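Local coordinates for giardin subunit alpha-1 (Giardia intestinalis, PDB 4EVF), which is a calcium-binding annexin that binds phosphatidylserine and is involved in parasite attachment to the intestinal mucosa and in cytoskeletal rearrangement, at residues G88-H92 and M93-D97; A231-L234 and I235-C239; K246-R249 and R250-G253; G253-V256 and D257-G261. All coordinates share one frame; numbering follows the deposited sequence.

Interaction 1: G88-H92 and M93-D97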
ATOM      1  N   GLY A  88      11.134 -15.595  -4.937  1.00 27.72           N
ATOM      2  CA  GLY A  88      12.469 -15.860  -4.424  1.00 24.25           C
ATOM      3  C   GLY A  88      12.498 -15.813  -2.910  1.00 25.18           C
ATOM      4  O   GLY A  88      11.553 -16.238  -2.248  1.00 23.69           O
ATOM      5  N   ARG A  89      13.586 -15.292  -2.353  1.00 24.17           N
ATOM      6  CA  ARG A  89      13.655 -15.010  -0.924  1.00 23.04           C
ATOM      7  C   ARG A  89      12.491 -14.095  -0.554  1.00 22.24           C
ATOM      8  O   ARG A  89      12.228 -13.121  -1.262  1.00 21.61           O
ATOM      9  CB  ARG A  89      14.969 -14.304  -0.636  1.00 25.28           C
ATOM     10  CG  ARG A  89      15.542 -14.487   0.751  1.00 30.36           C
ATOM     11  CD  ARG A  89      17.005 -14.020   0.732  1.00 33.83           C
ATOM     12  NE  ARG A  89      17.351 -13.580  -0.620  1.00 35.57           N
ATOM     13  CZ  ARG A  89      18.302 -12.699  -0.909  1.00 35.03           C
ATOM     14  NH1 ARG A  89      19.029 -12.162   0.063  1.00 27.60           N
ATOM     15  NH2 ARG A  89      18.516 -12.352  -2.175  1.00 35.00           N
ATOM     16  N   ASN A  90      11.790 -14.388   0.535  1.00 19.56           N
ATOM     17  CA  ASN A  90      10.600 -13.598   0.867  1.00 21.81           C
ATOM     18  C   ASN A  90      10.884 -12.093   0.887  1.00 26.42           C
ATOM     19  O   ASN A  90      11.782 -11.643   1.592  1.00 21.32           O
ATOM     20  CB  ASN A  90      10.005 -14.025   2.211  1.00 22.48           C
ATOM     21  CG  ASN A  90       9.442 -15.449   2.194  1.00 20.54           C
ATOM     22  OD1 ASN A  90       9.086 -15.994   1.145  1.00 21.67           O
ATOM     23  ND2 ASN A  90       9.361 -16.050   3.365  1.00 18.04           N
ATOM     24  N   ASP A  91      10.111 -11.314   0.125  1.00 21.68           N
ATOM     25  CA  ASP A  91      10.307  -9.864   0.073  1.00 19.34           C
ATOM     26  C   ASP A  91       9.466  -9.188   1.151  1.00 22.07           C
ATOM     27  O   ASP A  91       8.315  -8.826   0.911  1.00 19.04           O
ATOM     28  CB  ASP A  91       9.953  -9.313  -1.322  1.00 19.57           C
ATOM     29  CG  ASP A  91      10.450  -7.874  -1.546  1.00 21.37           C
ATOM     30  OD1 ASP A  91      10.613  -7.123  -0.556  1.00 17.93           O
ATOM     31  OD2 ASP A  91      10.673  -7.486  -2.724  1.00 18.19           O
ATOM     32  N   HIS A  92      10.031  -9.004   2.346  1.00 21.96           N
ATOM     33  CA  HIS A  92       9.227  -8.478   3.454  1.00 22.86           C
ATOM     34  C   HIS A  92       8.734  -7.052   3.203  1.00 21.00           C
ATOM     35  O   HIS A  92       7.621  -6.697   3.591  1.00 19.88           O
ATOM     36  CB  HIS A  92       9.990  -8.552   4.785  1.00 26.00           C
ATOM     37  CG  HIS A  92      10.319  -9.948   5.218  1.00 26.93           C
ATOM     38  ND1 HIS A  92      10.898 -10.234   6.435  1.00 28.50           N
ATOM     39  CD2 HIS A  92      10.143 -11.139   4.597  1.00 27.74           C
ATOM     40  CE1 HIS A  92      11.075 -11.539   6.543  1.00 28.10           C
ATOM     41  NE2 HIS A  92      10.627 -12.112   5.441  1.00 26.59           N
ATOM     42  N   MET A  93       9.565  -6.224   2.573  1.00 17.74           N
ATOM     43  CA  MET A  93       9.133  -4.875   2.264  1.00 21.02           C
ATOM     44  C   MET A  93       7.906  -4.919   1.366  1.00 17.70           C
ATOM     45  O   MET A  93       6.930  -4.213   1.609  1.00 17.38           O
ATOM     46  CB  MET A  93      10.257  -4.057   1.623  1.00 19.26           C
ATOM     47  CG  MET A  93      11.314  -3.610   2.639  1.00 21.13           C
ATOM     48  SD  MET A  93      12.637  -2.655   1.867  1.00 39.93           S
ATOM     49  CE  MET A  93      13.395  -3.916   0.848  1.00 31.46           C
ATOM     50  N   ALA A  94       7.956  -5.771   0.349  1.00 16.32           N
ATOM     51  CA  ALA A  94       6.834  -5.933  -0.572  1.00 18.69           C
ATOM     52  C   ALA A  94       5.599  -6.456   0.169  1.00 19.71           C
ATOM     53  O   ALA A  94       4.466  -6.045  -0.126  1.00 19.77           O
ATOM     54  CB  ALA A  94       7.206  -6.870  -1.697  1.00 17.66           C
ATOM     55  N   PHE A  95       5.818  -7.364   1.121  1.00 15.95           N
ATOM     56  CA  PHE A  95       4.728  -7.860   1.972  1.00 16.32           C
ATOM     57  C   PHE A  95       3.962  -6.692   2.598  1.00 21.43           C
ATOM     58  O   PHE A  95       2.724  -6.667   2.565  1.00 18.84           O
ATOM     59  CB  PHE A  95       5.248  -8.775   3.098  1.00 18.65           C
ATOM     60  CG  PHE A  95       5.695 -10.146   2.640  1.00 21.13           C
ATOM     61  CD1 PHE A  95       5.458 -10.584   1.349  1.00 17.67           C
ATOM     62  CD2 PHE A  95       6.357 -11.001   3.523  1.00 21.74           C
ATOM     63  CE1 PHE A  95       5.874 -11.851   0.931  1.00 20.47           C
ATOM     64  CE2 PHE A  95       6.767 -12.267   3.122  1.00 21.47           C
ATOM     65  CZ  PHE A  95       6.526 -12.692   1.819  1.00 22.56           C
ATOM     66  N   PHE A  96       4.691  -5.742   3.192  1.00 18.75           N
ATOM     67  CA  PHE A  96       4.049  -4.587   3.821  1.00 18.26           C
ATOM     68  C   PHE A  96       3.196  -3.826   2.809  1.00 18.32           C
ATOM     69  O   PHE A  96       2.050  -3.439   3.105  1.00 16.80           O
ATOM     70  CB  PHE A  96       5.080  -3.627   4.460  1.00 17.85           C
ATOM     71  CG  PHE A  96       5.991  -4.283   5.459  1.00 20.39           C
ATOM     72  CD1 PHE A  96       5.549  -5.344   6.236  1.00 21.24           C
ATOM     73  CD2 PHE A  96       7.307  -3.854   5.599  1.00 20.93           C
ATOM     74  CE1 PHE A  96       6.399  -5.957   7.150  1.00 19.52           C
ATOM     75  CE2 PHE A  96       8.162  -4.464   6.506  1.00 23.33           C
ATOM     76  CZ  PHE A  96       7.707  -5.516   7.284  1.00 24.87           C
ATOM     77  N   ASP A  97       3.764  -3.609   1.623  1.00 18.80           N
ATOM     78  CA  ASP A  97       3.105  -2.836   0.573  1.00 18.36           C
ATOM     79  C   ASP A  97       1.830  -3.504   0.055  1.00 16.20           C
ATOM     80  O   ASP A  97       0.879  -2.822  -0.280  1.00 19.65           O
ATOM     81  CB  ASP A  97       4.053  -2.576  -0.606  1.00 14.11           C
ATOM     82  CG  ASP A  97       5.345  -1.892  -0.179  1.00 21.24           C
ATOM     83  OD1 ASP A  97       5.404  -1.396   0.972  1.00 21.08           O
ATOM     84  OD2 ASP A  97       6.290  -1.851  -0.998  1.00 18.37           O
TER
HETATM   85  O   HOH W   1      12.487  -6.841   1.310  1.00 25.62           O
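Asp91 reaches forward to the backbone of Ala94 while His92 and Phe95, three residues apart, lay their rings past one another. With chi1 at -166°, the aspartate CG lies opposite the backbone N, which turns the carboxylate toward the amides that follow. OD1 accepts from Ala94 N at 3.1 Å; the bond is nearly straight, but the donor arrives from above the carboxylate plane. A water donates to Asp91 OD1 at 2.7 Å and accepts from Met93 N, so the same oxygen also serves a second amide indirectly. The Ala94 methyl lies 3.4 Å from Asp91 CG and packs against the capping group.

This is an N-cap: Asp91 stands just before helix 92-100, in what is predicted to be the second annexin repeat. A short acceptor side chain suits the place because the first turn of a helix has amides without backbone partners, and a negative charge there is probably favoured by the helix dipole.

The backbone of Asp91 works too. Its carbonyl O accepts from Phe95 N at 2.9 Å and sits over one face of the Phe95 ring, displaced toward the rim. Asn90 CB comes within 3.7 Å of Phe95 CZ. The His92 and Phe95 planes are close to parallel, 18° apart, yet with centroids 5.7 Å apart they hardly overlap; His92 ND1 is bonded to Thr212 of helix 211-225, while Phe95 points among Phe126, Trp136 and Met140. His92 O, bonded to Phe96 N, hangs 3.3 Å above the centre of the Phe96 ring.

Interaction 2: A231-L234 and I235-C239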
ATOM      1  N   ALA A 231       0.693   4.983   4.103  1.00 16.92           N
ATOM      2  CA  ALA A 231       1.275   5.476   2.856  1.00 20.93           C
ATOM      3  C   ALA A 231       2.393   6.500   3.110  1.00 16.50           C
ATOM      4  O   ALA A 231       3.474   6.404   2.530  1.00 17.61           O
ATOM      5  CB  ALA A 231       0.195   6.085   1.968  1.00 17.69           C
ATOM      6  N   ALA A 232       2.123   7.486   3.958  1.00 17.61           N
ATOM      7  CA  ALA A 232       3.129   8.502   4.293  1.00 17.48           C
ATOM      8  C   ALA A 232       4.428   7.846   4.775  1.00 19.40           C
ATOM      9  O   ALA A 232       5.521   8.181   4.310  1.00 18.08           O
ATOM     10  CB  ALA A 232       2.606   9.427   5.349  1.00 21.28           C
ATOM     11  N   TYR A 233       4.284   6.928   5.726  1.00 18.79           N
ATOM     12  CA  TYR A 233       5.406   6.190   6.302  1.00 17.33           C
ATOM     13  C   TYR A 233       6.184   5.348   5.282  1.00 20.84           C
ATOM     14  O   TYR A 233       7.418   5.333   5.258  1.00 16.66           O
ATOM     15  CB  TYR A 233       4.894   5.290   7.430  1.00 18.78           C
ATOM     16  CG  TYR A 233       5.956   4.353   7.982  1.00 20.75           C
ATOM     17  CD1 TYR A 233       7.073   4.858   8.644  1.00 23.13           C
ATOM     18  CD2 TYR A 233       5.840   2.975   7.848  1.00 20.06           C
ATOM     19  CE1 TYR A 233       8.046   4.020   9.152  1.00 21.82           C
ATOM     20  CE2 TYR A 233       6.822   2.119   8.359  1.00 20.52           C
ATOM     21  CZ  TYR A 233       7.922   2.656   9.007  1.00 21.30           C
ATOM     22  OH  TYR A 233       8.912   1.833   9.522  1.00 20.93           O
ATOM     23  N   LEU A 234       5.456   4.609   4.457  1.00 20.18           N
ATOM     24  CA  LEU A 234       6.099   3.793   3.453  1.00 18.63           C
ATOM     25  C   LEU A 234       6.713   4.670   2.355  1.00 18.70           C
ATOM     26  O   LEU A 234       7.751   4.337   1.808  1.00 18.76           O
ATOM     27  CB  LEU A 234       5.102   2.772   2.880  1.00 24.45           C
ATOM     28  CG  LEU A 234       4.626   1.595   3.756  1.00 27.74           C
ATOM     29  CD1 LEU A 234       3.549   0.708   3.113  1.00 22.21           C
ATOM     30  CD2 LEU A 234       5.781   0.752   4.287  1.00 18.91           C
ATOM     31  N   ILE A 235       6.306   5.850   2.133  1.00 16.60           N
ATOM     32  CA  ILE A 235       6.964   6.732   1.156  1.00 15.31           C
ATOM     33  C   ILE A 235       8.237   7.310   1.736  1.00 20.25           C
ATOM     34  O   ILE A 235       9.257   7.402   1.055  1.00 20.76           O
ATOM     35  CB  ILE A 235       6.027   7.861   0.701  1.00 18.31           C
ATOM     36  CG1 ILE A 235       4.962   7.287  -0.234  1.00 17.21           C
ATOM     37  CG2 ILE A 235       6.793   8.984   0.011  1.00 17.08           C
ATOM     38  CD1 ILE A 235       3.868   8.289  -0.570  1.00 18.49           C
ATOM     39  N   ASN A 236       8.180   7.665   3.013  1.00 16.51           N
ATOM     40  CA  ASN A 236       9.369   8.132   3.708  1.00 24.11           C
ATOM     41  C   ASN A 236      10.469   7.043   3.747  1.00 21.55           C
ATOM     42  O   ASN A 236      11.645   7.327   3.503  1.00 22.03           O
ATOM     43  CB  ASN A 236       8.986   8.637   5.102  1.00 22.03           C
ATOM     44  CG  ASN A 236      10.164   9.206   5.861  1.00 26.80           C
ATOM     45  OD1 ASN A 236      10.663   8.580   6.800  1.00 23.45           O
ATOM     46  ND2 ASN A 236      10.618  10.394   5.460  1.00 23.40           N
ATOM     47  N   CYS A 237      10.072   5.804   4.039  1.00 21.36           N
ATOM     48  CA  CYS A 237      10.976   4.664   3.989  1.00 20.99           C
ATOM     49  C   CYS A 237      11.635   4.567   2.617  1.00 23.66           C
ATOM     50  O   CYS A 237      12.855   4.428   2.521  1.00 24.25           O
ATOM     51  CB  CYS A 237      10.250   3.350   4.313  1.00 20.87           C
ATOM     52  SG  CYS A 237       9.592   3.185   6.004  1.00 25.06           S
ATOM     53  N   ALA A 238      10.834   4.643   1.555  1.00 19.62           N
ATOM     54  CA  ALA A 238      11.378   4.602   0.200  1.00 20.20           C
ATOM     55  C   ALA A 238      12.365   5.737  -0.046  1.00 23.24           C
ATOM     56  O   ALA A 238      13.392   5.550  -0.702  1.00 25.08           O
ATOM     57  CB  ALA A 238      10.243   4.643  -0.851  1.00 20.53           C
ATOM     58  N   CYS A 239      12.060   6.923   0.456  1.00 20.59           N
ATOM     59  CA  CYS A 239      12.989   8.029   0.261  1.00 25.34           C
ATOM     60  C   CYS A 239      14.300   7.719   0.978  1.00 28.73           C
ATOM     61  O   CYS A 239      15.386   7.797   0.384  1.00 26.56           O
ATOM     62  CB  CYS A 239      12.389   9.342   0.752  1.00 26.09           C
ATOM     63  SG  CYS A 239      11.094  10.011  -0.333  1.00 28.29           S
TER
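Cys237 N donates to Tyr233 O at 3.0 Å, one of four i to i+4 bonds that join 231-234 to 235-239 within helix 227-240. Ile235, Asn236 and Ala238 make the others, to Ala231, Ala232 and Leu234 in that order. Ile235 N also makes a second, weak bond to Ala232 O at 3.3 Å, so that amide is shared between two consecutive carbonyls. The helix belongs to the predicted fourth annexin repeat and is largely buried here, which suits its small and apolar residues: the small Ala231 lets Cys259 come close, whereas Leu234 and Ile235 fill the interface with helix 245-255.

One turn apart, Tyr233 and Cys237 form a sulfur-aromatic contact. The tyrosine CB sets off away from the later residues, but with CG anti to the backbone N (chi1 173°) the ring comes to lie beside the next turn. Cys237 CB points back toward the earlier turn and carries SG over one face of that ring, 3.6 Å from its centroid and only 19° off the normal. The sulfur is not centred: it is shifted to the hydroxyl end, where CZ is 3.5 Å away. A cysteine suits the site, being small and polarisable enough to sit over the pi face. Phe222 and Tyr218 of helix 211-225 add further aromatic contacts to Tyr233.

Asn236, at the more open side, sends its ND2 to Tyr266 OH. On the buried side Ile235 leans back along the helix, its CG1 resting 3.3 Å from Ala231 O.

Interaction 3: K246-R249 and R250-G253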
ATOM      1  N   LYS A 246      11.164   0.359  -6.555  1.00 22.71           N
ATOM      2  CA  LYS A 246      10.244  -0.782  -6.563  1.00 27.50           C
ATOM      3  C   LYS A 246       9.067  -0.589  -5.600  1.00 22.45           C
ATOM      4  O   LYS A 246       7.925  -0.857  -5.971  1.00 23.22           O
ATOM      5  CB  LYS A 246      10.979  -2.100  -6.304  1.00 26.40           C
ATOM      6  CG  LYS A 246      12.067  -2.389  -7.329  1.00 28.87           C
ATOM      7  CD  LYS A 246      12.136  -3.864  -7.669  1.00 33.95           C
ATOM      8  CE  LYS A 246      12.453  -4.704  -6.447  1.00 38.83           C
ATOM      9  NZ  LYS A 246      11.846  -6.071  -6.536  1.00 38.16           N
ATOM     10  N   ARG A 247       9.350  -0.106  -4.390  1.00 18.38           N
ATOM     11  CA  ARG A 247       8.295   0.243  -3.431  1.00 18.18           C
ATOM     12  C   ARG A 247       7.398   1.366  -3.931  1.00 18.57           C
ATOM     13  O   ARG A 247       6.181   1.319  -3.754  1.00 17.52           O
ATOM     14  CB  ARG A 247       8.886   0.664  -2.086  1.00 21.56           C
ATOM     15  CG  ARG A 247       7.867   1.322  -1.154  1.00 24.03           C
ATOM     16  CD  ARG A 247       7.627   0.470   0.091  1.00 26.29           C
ATOM     17  NE  ARG A 247       8.717   0.637   1.024  1.00 26.73           N
ATOM     18  CZ  ARG A 247       8.964  -0.134   2.078  1.00 24.60           C
ATOM     19  NH1 ARG A 247       8.204  -1.186   2.376  1.00 21.35           N
ATOM     20  NH2 ARG A 247      10.000   0.163   2.834  1.00 20.64           N
ATOM     21  N   MET A 248       7.987   2.392  -4.526  1.00 17.86           N
ATOM     22  CA  MET A 248       7.172   3.504  -4.985  1.00 19.21           C
ATOM     23  C   MET A 248       6.237   3.045  -6.093  1.00 19.43           C
ATOM     24  O   MET A 248       5.097   3.507  -6.175  1.00 17.07           O
ATOM     25  CB  MET A 248       8.021   4.707  -5.413  1.00 18.10           C
ATOM     26  CG  MET A 248       8.543   5.521  -4.221  1.00 17.07           C
ATOM     27  SD  MET A 248       7.283   5.959  -2.997  1.00 19.11           S
ATOM     28  CE  MET A 248       6.428   7.261  -3.896  1.00 20.39           C
ATOM     29  N   ARG A 249       6.705   2.111  -6.909  1.00 15.04           N
ATOM     30  CA  ARG A 249       5.885   1.593  -8.000  1.00 20.30           C
ATOM     31  C   ARG A 249       4.749   0.721  -7.464  1.00 22.04           C
ATOM     32  O   ARG A 249       3.610   0.804  -7.934  1.00 19.87           O
ATOM     33  CB  ARG A 249       6.729   0.799  -9.000  1.00 20.27           C
ATOM     34  CG  ARG A 249       5.877   0.144 -10.075  1.00 23.86           C
ATOM     35  CD  ARG A 249       6.356  -1.263 -10.399  1.00 23.04           C
ATOM     36  NE  ARG A 249       5.315  -2.051 -11.062  1.00 24.82           N
ATOM     37  CZ  ARG A 249       5.515  -3.249 -11.598  1.00 24.15           C
ATOM     38  NH1 ARG A 249       6.721  -3.790 -11.571  1.00 30.26           N
ATOM     39  NH2 ARG A 249       4.512  -3.899 -12.177  1.00 27.16           N
ATOM     40  N   ARG A 250       5.063  -0.118  -6.480  1.00 21.11           N
ATOM     41  CA  ARG A 250       4.029  -0.929  -5.856  1.00 21.15           C
ATOM     42  C   ARG A 250       2.930  -0.051  -5.269  1.00 20.00           C
ATOM     43  O   ARG A 250       1.789  -0.133  -5.704  1.00 19.88           O
ATOM     44  CB  ARG A 250       4.610  -1.878  -4.803  1.00 17.01           C
ATOM     45  CG  ARG A 250       5.468  -2.996  -5.414  1.00 18.41           C
ATOM     46  CD  ARG A 250       5.835  -4.044  -4.369  1.00 19.39           C
ATOM     47  NE  ARG A 250       6.618  -3.477  -3.269  1.00 20.31           N
ATOM     48  CZ  ARG A 250       7.947  -3.543  -3.179  1.00 20.51           C
ATOM     49  NH1 ARG A 250       8.651  -4.160  -4.118  1.00 19.74           N
ATOM     50  NH2 ARG A 250       8.569  -3.005  -2.134  1.00 17.48           N
ATOM     51  N   ILE A 251       3.268   0.813  -4.317  1.00 14.91           N
ATOM     52  CA  ILE A 251       2.225   1.551  -3.603  1.00 20.17           C
ATOM     53  C   ILE A 251       1.554   2.644  -4.439  1.00 21.45           C
ATOM     54  O   ILE A 251       0.354   2.900  -4.289  1.00 21.43           O
ATOM     55  CB  ILE A 251       2.710   2.110  -2.234  1.00 22.01           C
ATOM     56  CG1 ILE A 251       3.566   3.365  -2.396  1.00 22.67           C
ATOM     57  CG2 ILE A 251       3.483   1.051  -1.447  1.00 20.20           C
ATOM     58  CD1 ILE A 251       4.221   3.791  -1.081  1.00 22.72           C
ATOM     59  N   THR A 252       2.306   3.279  -5.334  1.00 19.81           N
ATOM     60  CA  THR A 252       1.701   4.289  -6.203  1.00 18.39           C
ATOM     61  C   THR A 252       0.769   3.636  -7.232  1.00 20.10           C
ATOM     62  O   THR A 252      -0.356   4.095  -7.436  1.00 21.23           O
ATOM     63  CB  THR A 252       2.756   5.165  -6.897  1.00 17.33           C
ATOM     64  OG1 THR A 252       3.721   5.600  -5.929  1.00 16.13           O
ATOM     65  CG2 THR A 252       2.111   6.384  -7.533  1.00 16.63           C
ATOM     66  N   GLY A 253       1.229   2.548  -7.844  1.00 19.02           N
ATOM     67  CA  GLY A 253       0.468   1.836  -8.859  1.00 19.86           C
ATOM     68  C   GLY A 253      -0.834   1.228  -8.358  1.00 25.04           C
ATOM     69  O   GLY A 253      -1.830   1.192  -9.089  1.00 22.67           O
TER
HETATM   70  O   HOH W   2      11.365  -5.207  -3.355  1.00 23.55           O
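Arg250 folds back over Lys246 and Arg247, one turn earlier in helix 245-255 of the predicted fourth annexin repeat. Its own backbone N donates to Lys246 O at 3.0 Å, and the side chain then retraces the path of that bond. Arg250 CB is 3.7 Å from both Lys246 O and Arg247 O. CG stands anti to the carbonyl carbon (chi1 -69°), which brings it to 3.3 Å from Lys246 O. CD moves further out from that oxygen, and a bend about CG-CD (chi3 -61°), followed by a roughly perpendicular turn about CD-NE, lays the guanidinium over the helix backbone. One face of the group rests on Arg247 CA, 3.4 Å from its plane, with Lys246 O against the same face. At the tip the two nitrogens part: Arg250 NH1 passes 3.8 Å from Lys246 CB. Arg250 NH2 lies 3.5 Å from Arg247 CA, with CB just beyond.

An arginine suits the position because its flat group can lie on the helix and still present N-H bonds outward. NH2 forms a salt bridge with Asp97 OD2, and Arg247 NH1 takes the other oxygen of the same carboxylate, so the two cations share one anion. Arg250 NH1 donates to a water at 3.0 Å. The same water receives a weak bond from Lys246 NZ.

Further along, Thr252 is held against Met248. Met248 O accepts twice, from Thr252 N and from the hydroxyl, whose oxygen has Trp292 NE1 as another partner. A beta-hydroxyl suits this place, since Thr252 OG1 turns back beside the backbone N and lies a short 2.5 Å from Met248 O.

Interaction 4: G253-V256 and D257-G261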
ATOM      1  N   GLY A 253       1.229   2.548  -7.844  1.00 19.02           N
ATOM      2  CA  GLY A 253       0.468   1.836  -8.859  1.00 19.86           C
ATOM      3  C   GLY A 253      -0.834   1.228  -8.358  1.00 25.04           C
ATOM      4  O   GLY A 253      -1.830   1.192  -9.089  1.00 22.67           O
ATOM      5  N   MET A 254      -0.832   0.769  -7.110  1.00 21.50           N
ATOM      6  CA  MET A 254      -1.998   0.111  -6.521  1.00 23.26           C
ATOM      7  C   MET A 254      -2.924   1.047  -5.758  1.00 23.89           C
ATOM      8  O   MET A 254      -4.121   0.786  -5.663  1.00 23.44           O
ATOM      9  CB  MET A 254      -1.560  -0.985  -5.536  1.00 21.54           C
ATOM     10  CG  MET A 254      -0.974  -2.237  -6.165  1.00 20.91           C
ATOM     11  SD  MET A 254      -0.517  -3.448  -4.917  1.00 22.65           S
ATOM     12  CE  MET A 254       0.565  -2.513  -3.842  1.00 18.21           C
ATOM     13  N   MET A 255      -2.374   2.112  -5.185  1.00 22.84           N
ATOM     14  CA  MET A 255      -3.054   2.763  -4.064  1.00 26.72           C
ATOM     15  C   MET A 255      -3.069   4.287  -4.063  1.00 24.33           C
ATOM     16  O   MET A 255      -3.626   4.894  -3.144  1.00 26.14           O
ATOM     17  CB  MET A 255      -2.451   2.271  -2.736  1.00 28.39           C
ATOM     18  CG  MET A 255      -2.988   0.920  -2.273  1.00 31.55           C
ATOM     19  SD  MET A 255      -4.657   1.049  -1.587  1.00 33.85           S
ATOM     20  CE  MET A 255      -4.307   1.382   0.145  1.00 25.22           C
ATOM     21  N   VAL A 256      -2.472   4.910  -5.073  1.00 22.42           N
ATOM     22  CA  VAL A 256      -2.290   6.356  -5.022  1.00 22.11           C
ATOM     23  C   VAL A 256      -3.624   7.083  -4.833  1.00 26.46           C
ATOM     24  O   VAL A 256      -3.721   7.989  -4.005  1.00 25.11           O
ATOM     25  CB  VAL A 256      -1.484   6.929  -6.223  1.00 23.70           C
ATOM     26  CG1 VAL A 256      -2.278   6.855  -7.513  1.00 21.59           C
ATOM     27  CG2 VAL A 256      -1.075   8.371  -5.946  1.00 21.18           C
ATOM     28  N   ASP A 257      -4.655   6.663  -5.569  1.00 22.77           N
ATOM     29  CA  ASP A 257      -5.959   7.332  -5.487  1.00 26.57           C
ATOM     30  C   ASP A 257      -6.578   7.295  -4.082  1.00 26.97           C
ATOM     31  O   ASP A 257      -7.274   8.233  -3.683  1.00 32.19           O
ATOM     32  CB  ASP A 257      -6.944   6.771  -6.537  1.00 26.20           C
ATOM     33  CG  ASP A 257      -7.516   5.407  -6.156  1.00 27.39           C
ATOM     34  OD1 ASP A 257      -6.790   4.591  -5.549  1.00 30.31           O
ATOM     35  OD2 ASP A 257      -8.703   5.149  -6.469  1.00 21.75           O
ATOM     36  N   LYS A 258      -6.334   6.215  -3.337  1.00 25.37           N
ATOM     37  CA  LYS A 258      -6.959   6.036  -2.025  1.00 29.60           C
ATOM     38  C   LYS A 258      -6.159   6.697  -0.892  1.00 29.92           C
ATOM     39  O   LYS A 258      -6.653   6.825   0.227  1.00 31.98           O
ATOM     40  CB  LYS A 258      -7.144   4.544  -1.700  1.00 33.01           C
ATOM     41  CG  LYS A 258      -7.851   3.713  -2.761  1.00 29.96           C
ATOM     42  CD  LYS A 258      -8.279   2.358  -2.192  1.00 31.43           C
ATOM     43  CE  LYS A 258      -8.966   1.469  -3.254  1.00 29.79           C
ATOM     44  NZ  LYS A 258      -9.712   2.245  -4.274  1.00 32.09           N
ATOM     45  N   CYS A 259      -4.930   7.111  -1.181  1.00 29.99           N
ATOM     46  CA  CYS A 259      -4.022   7.569  -0.132  1.00 27.94           C
ATOM     47  C   CYS A 259      -3.567   9.001  -0.331  1.00 29.36           C
ATOM     48  O   CYS A 259      -2.546   9.403   0.220  1.00 27.31           O
ATOM     49  CB  CYS A 259      -2.770   6.686  -0.085  1.00 27.38           C
ATOM     50  SG  CYS A 259      -3.046   4.938   0.311  1.00 27.44           S
ATOM     51  N   LEU A 260      -4.299   9.778  -1.114  1.00 26.30           N
ATOM     52  CA  LEU A 260      -3.797  11.105  -1.467  1.00 29.83           C
ATOM     53  C   LEU A 260      -3.619  12.056  -0.273  1.00 26.54           C
ATOM     54  O   LEU A 260      -2.984  13.102  -0.401  1.00 26.70           O
ATOM     55  CB  LEU A 260      -4.631  11.736  -2.585  1.00 30.06           C
ATOM     56  CG  LEU A 260      -4.368  11.130  -3.966  1.00 31.62           C
ATOM     57  CD1 LEU A 260      -5.381  11.628  -4.983  1.00 30.86           C
ATOM     58  CD2 LEU A 260      -2.931  11.414  -4.442  1.00 26.87           C
ATOM     59  N   GLY A 261      -4.171  11.692   0.883  1.00 26.43           N
ATOM     60  CA  GLY A 261      -3.956  12.450   2.105  1.00 23.99           C
ATOM     61  C   GLY A 261      -2.559  12.238   2.677  1.00 26.38           C
ATOM     62  O   GLY A 261      -2.183  12.819   3.696  1.00 24.63           O
TER
HETATM   63  O   HOH W   3      -6.775   1.883  -5.416  1.00 31.27           O
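Two overlapping turns, each closed from residue i to i+3, carry the chain from helix 245-255 into the loop before helix 262-265, within the predicted fourth annexin repeat. The first is pinned weakly, Lys258 N to Met255 O at 3.0 Å with an angle of 134°. The second has a straighter bond, Cys259 N to Val256 O, although the amide approaches from well above the carbonyl plane.

Asp257 links the turn to its surroundings by both carboxylate oxygens. Its CG lies between the backbone N and carbonyl carbon (chi1 76°), which swings the carboxylate back toward the preceding turn, where Asp257 OD1 accepts from a water at 2.7 Å that also donates to Met254 O. That carbonyl is thereby tied to the turn through solvent. OD2 accepts from Ala32 N and has Lys258 NZ only as a long ion pair. A carboxylate thus suits a place where one oxygen accepts from a water and the other from the amide at the start of helix 32-46.

The apolar side chains pack in two places. Met255 is flexible enough to bend at both later torsions: its side chain and that of Lys258 cross at about a right angle, with Met255 SD 3.9 Å from Lys258 CD, and Met255 CE touches Cys259 SG at 3.8 Å. Cys259 directs its CB back toward the helix, and its small sulfur fits beside Met255 while Trp292 covers both it and Val256. Val256 CG2 meets Leu260 CD2 at 3.9 Å, and the branch point of that leucine, CG, presses to 3.2 Å from Val256 O.

From the N terminus the four contacts follow in series, each closing only a local turn; none nests within or crosses another. Interaction 1 starts helix 92-100. Much later, interaction 2 joins successive turns of helix 227-240, and interactions 3 and 4 occupy helix 245-255 and its exit, meeting at Gly253. Ile235 of interaction 2 packs on Ile251 and Met248 of interaction 3, and Ala231 touches Cys259 of interaction 4, joining the fourth repeat internally. Asp97, at the end of interaction 1, binds Arg247 and Arg250 and also touches Leu234 and Met254, so the predicted second and fourth repeats meet there, consistent with the polar centre of annexin folds.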